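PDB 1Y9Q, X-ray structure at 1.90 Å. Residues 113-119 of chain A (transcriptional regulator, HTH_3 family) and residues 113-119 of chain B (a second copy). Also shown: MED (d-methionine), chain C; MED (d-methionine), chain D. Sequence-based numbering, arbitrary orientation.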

# COMPACT_ATOMS: atom_id res chain seq x y z
N ASP A 113 13.61 -1.09 -14.38
CA ASP A 113 12.55 -1.87 -14.99
C ASP A 113 11.18 -1.39 -14.52
O ASP A 113 10.34 -2.20 -14.11
CB ASP A 113 12.75 -3.35 -14.63
CG ASP A 113 12.01 -4.28 -15.58
OD1 ASP A 113 12.26 -4.20 -16.80
OD2 ASP A 113 11.20 -5.09 -15.10
N HIS A 114 10.97 -0.08 -14.59
CA HIS A 114 9.73 0.56 -14.17
C HIS A 114 9.15 -0.03 -12.89
O HIS A 114 7.93 -0.17 -12.74
CB HIS A 114 8.68 0.55 -15.31
CG HIS A 114 8.25 -0.82 -15.75
ND1 HIS A 114 7.39 -1.60 -15.00
CD2 HIS A 114 8.51 -1.51 -16.88
CE1 HIS A 114 7.15 -2.73 -15.66
NE2 HIS A 114 7.81 -2.70 -16.80
N HIS A 115 10.04 -0.37 -11.96
CA HIS A 115 9.64 -0.94 -10.68
C HIS A 115 8.71 -0.00 -9.90
O HIS A 115 8.84 1.22 -9.98
CB HIS A 115 10.87 -1.23 -9.83
CG HIS A 115 10.55 -1.73 -8.45
ND1 HIS A 115 10.03 -2.99 -8.21
CD2 HIS A 115 10.65 -1.13 -7.24
CE1 HIS A 115 9.82 -3.13 -6.91
NE2 HIS A 115 10.18 -2.02 -6.30
N GLN A 116 7.77 -0.59 -9.17
CA GLN A 116 6.84 0.18 -8.35
C GLN A 116 7.05 -0.28 -6.91
O GLN A 116 7.02 -1.47 -6.62
CB GLN A 116 5.39 -0.07 -8.77
CG GLN A 116 4.41 0.84 -8.05
CD GLN A 116 3.00 0.72 -8.57
OE1 GLN A 116 2.76 0.78 -9.78
NE2 GLN A 116 2.04 0.58 -7.66
N GLN A 117 7.26 0.69 -6.02
CA GLN A 117 7.52 0.40 -4.62
C GLN A 117 6.44 1.00 -3.71
O GLN A 117 6.37 2.21 -3.55
CB GLN A 117 8.89 0.98 -4.24
CG GLN A 117 9.37 0.71 -2.83
CD GLN A 117 9.70 -0.74 -2.60
OE1 GLN A 117 10.06 -1.46 -3.53
NE2 GLN A 117 9.61 -1.17 -1.35
N MSE A 118 5.60 0.15 -3.13
CA MSE A 118 4.58 0.64 -2.20
C MSE A 118 5.13 0.49 -0.79
O MSE A 118 5.83 -0.47 -0.48
CB MSE A 118 3.28 -0.16 -2.33
CG MSE A 118 2.63 -0.05 -3.70
SE MSE A 118 2.42 1.77 -4.29
CE MSE A 118 1.13 2.33 -2.97
N SER A 119 4.81 1.45 0.08
CA SER A 119 5.29 1.43 1.46
C SER A 119 4.17 1.55 2.48
O SER A 119 3.12 2.12 2.19
CB SER A 119 6.25 2.60 1.69
OG SER A 119 7.38 2.52 0.86
N ASP B 113 -2.63 -3.41 -19.36
CA ASP B 113 -1.36 -2.71 -19.41
C ASP B 113 -0.55 -2.96 -18.13
O ASP B 113 -0.04 -2.02 -17.52
CB ASP B 113 -1.61 -1.21 -19.59
CG ASP B 113 -0.39 -0.48 -20.12
OD1 ASP B 113 0.11 -0.87 -21.20
OD2 ASP B 113 0.06 0.48 -19.47
N HIS B 114 -0.44 -4.23 -17.75
CA HIS B 114 0.27 -4.66 -16.55
C HIS B 114 0.05 -3.73 -15.36
O HIS B 114 0.95 -3.47 -14.57
CB HIS B 114 1.78 -4.83 -16.84
CG HIS B 114 2.49 -3.58 -17.25
ND1 HIS B 114 2.82 -2.58 -16.36
CD2 HIS B 114 2.99 -3.20 -18.45
CE1 HIS B 114 3.48 -1.63 -17.00
NE2 HIS B 114 3.60 -1.98 -18.27
N HIS B 115 -1.19 -3.26 -15.23
CA HIS B 115 -1.56 -2.37 -14.13
C HIS B 115 -1.33 -3.02 -12.77
O HIS B 115 -1.49 -4.23 -12.61
CB HIS B 115 -3.03 -1.98 -14.25
CG HIS B 115 -3.53 -1.14 -13.11
ND1 HIS B 115 -3.16 0.17 -12.92
CD2 HIS B 115 -4.36 -1.45 -12.08
CE1 HIS B 115 -3.72 0.64 -11.83
NE2 HIS B 115 -4.46 -0.33 -11.29
N GLN B 116 -0.94 -2.20 -11.79
CA GLN B 116 -0.73 -2.68 -10.44
C GLN B 116 -1.69 -1.92 -9.54
O GLN B 116 -1.75 -0.69 -9.58
CB GLN B 116 0.71 -2.44 -9.98
CG GLN B 116 1.02 -3.07 -8.63
CD GLN B 116 2.48 -2.97 -8.25
OE1 GLN B 116 3.36 -3.29 -9.05
NE2 GLN B 116 2.74 -2.54 -7.02
N GLN B 117 -2.46 -2.65 -8.74
CA GLN B 117 -3.46 -2.07 -7.86
C GLN B 117 -3.16 -2.34 -6.39
O GLN B 117 -3.28 -3.48 -5.94
CB GLN B 117 -4.83 -2.64 -8.22
CG GLN B 117 -6.02 -2.09 -7.46
CD GLN B 117 -6.31 -0.65 -7.82
OE1 GLN B 117 -6.00 -0.20 -8.93
NE2 GLN B 117 -6.92 0.07 -6.90
N MSE B 118 -2.74 -1.32 -5.65
CA MSE B 118 -2.49 -1.49 -4.22
C MSE B 118 -3.74 -1.06 -3.47
O MSE B 118 -4.41 -0.11 -3.87
CB MSE B 118 -1.30 -0.65 -3.76
CG MSE B 118 0.01 -1.03 -4.43
SE MSE B 118 0.38 -2.92 -4.33
CE MSE B 118 0.62 -3.05 -2.42
N SER B 119 -4.06 -1.75 -2.38
CA SER B 119 -5.25 -1.45 -1.59
C SER B 119 -4.94 -1.23 -0.12
O SER B 119 -3.96 -1.77 0.40
CB SER B 119 -6.25 -2.60 -1.68
OG SER B 119 -6.69 -2.81 -3.01
N MED C . 11.14 6.11 2.43
CA MED C . 11.63 4.81 1.89
C MED C . 10.45 3.86 1.61
O MED C . 9.27 4.18 1.82
CB MED C . 12.46 5.08 0.61
CG MED C . 13.09 3.92 -0.14
SD MED C . 14.38 3.28 0.97
CE MED C . 15.50 4.60 1.08
OXT MED C . 10.68 2.74 1.16
N MED D . -10.92 -6.20 -3.11
CA MED D . -10.90 -5.11 -4.12
C MED D . -9.71 -4.17 -3.89
O MED D . -8.90 -4.33 -2.96
CB MED D . -10.85 -5.73 -5.54
CG MED D . -10.85 -4.84 -6.76
SD MED D . -12.49 -4.05 -6.80
CE MED D . -13.56 -5.40 -7.05
OXT MED D . -9.55 -3.20 -4.63
O HOH W 1 5.80 -4.42 -7.82
O HOH W 2 0.16 1.98 -10.51

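The two stretches are copies of one chain related by an exact two-fold axis, so each residue that reaches the axis meets its own twin. Strand 116-119 of each copy runs almost parallel to the other, at 4°, but the strand axes come no closer than 9.5 Å. That is too far for backbone pairing, and no direct hydrogen bond crosses the gap. Strand alternation sends the CA-to-CB bonds of Q116(A) and M118(A) toward the partner and that of Q117(A) away, as in copy B; H114(A) and H114(B), in the loop before the strand, also point theirs toward the partner. The contact buries a modest 276 Å².

The apolar contact lies at M118(A) and M118(B), both selenomethionine. Chi1 at m sets CG facing its twin; chi2 and chi3, also m, fold the SE and CE atoms beyond it. The other stretch covers 52 Å² of M118(A) and 50 Å² of M118(B), as suits unbranched, apolar chains that fill space without leaving a polar group unsatisfied. The 2.9 Å between M118(A) CG and M118(B) CG is too short to interpret. The neighbouring amide joins this packing, with Q116(A) NE2 4.1 Å from M118(B) CG.

The polar link is indirect. Q116(A) and Q116(B) have both chi1 and chi2 at t, so the extended chain carries its amide across to the partner. Q116(A) NE2 and Q116(B) NE2 lie 3.3 Å apart, but both are donors and cannot bond to each other. The carbonyl ends do the work through water. Water 1 donates from its O atom to Q116(B) OE1 at 3.0 Å and, weakly, to Q116(A) O at 3.4 Å; water 2 makes the symmetry-related bridge, its O atom 3.0 Å from Q116(A) OE1 and, weakly bonded, 3.4 Å from Q116(B) O. Glutamine suits this place because it combines reach with an uncharged acceptor.

The aromatic contact is looser. The H114(A) and H114(B) rings, with chi1 at p, lie nearly parallel at 14°, but are slid so far that they barely overlap. H114(A) CE1 approaches H114(B) CE1 at 4.1 Å; the two flat rings together span the 11.1 Å between H114(A) CA and H114(B) CA.

The CA-to-CB bonds of H115(A) and Q117(A) point away, and H115(A) NE2 donates to Q117(A) OE1 at 2.8 Å, at 177°; copy B repeats this. S119(A) OG donates to O of d-methionine chain C at 2.7 Å, and S119(B) OG likewise to O of chain D, short hydroxyls serving the ligands rather than the partner stretch.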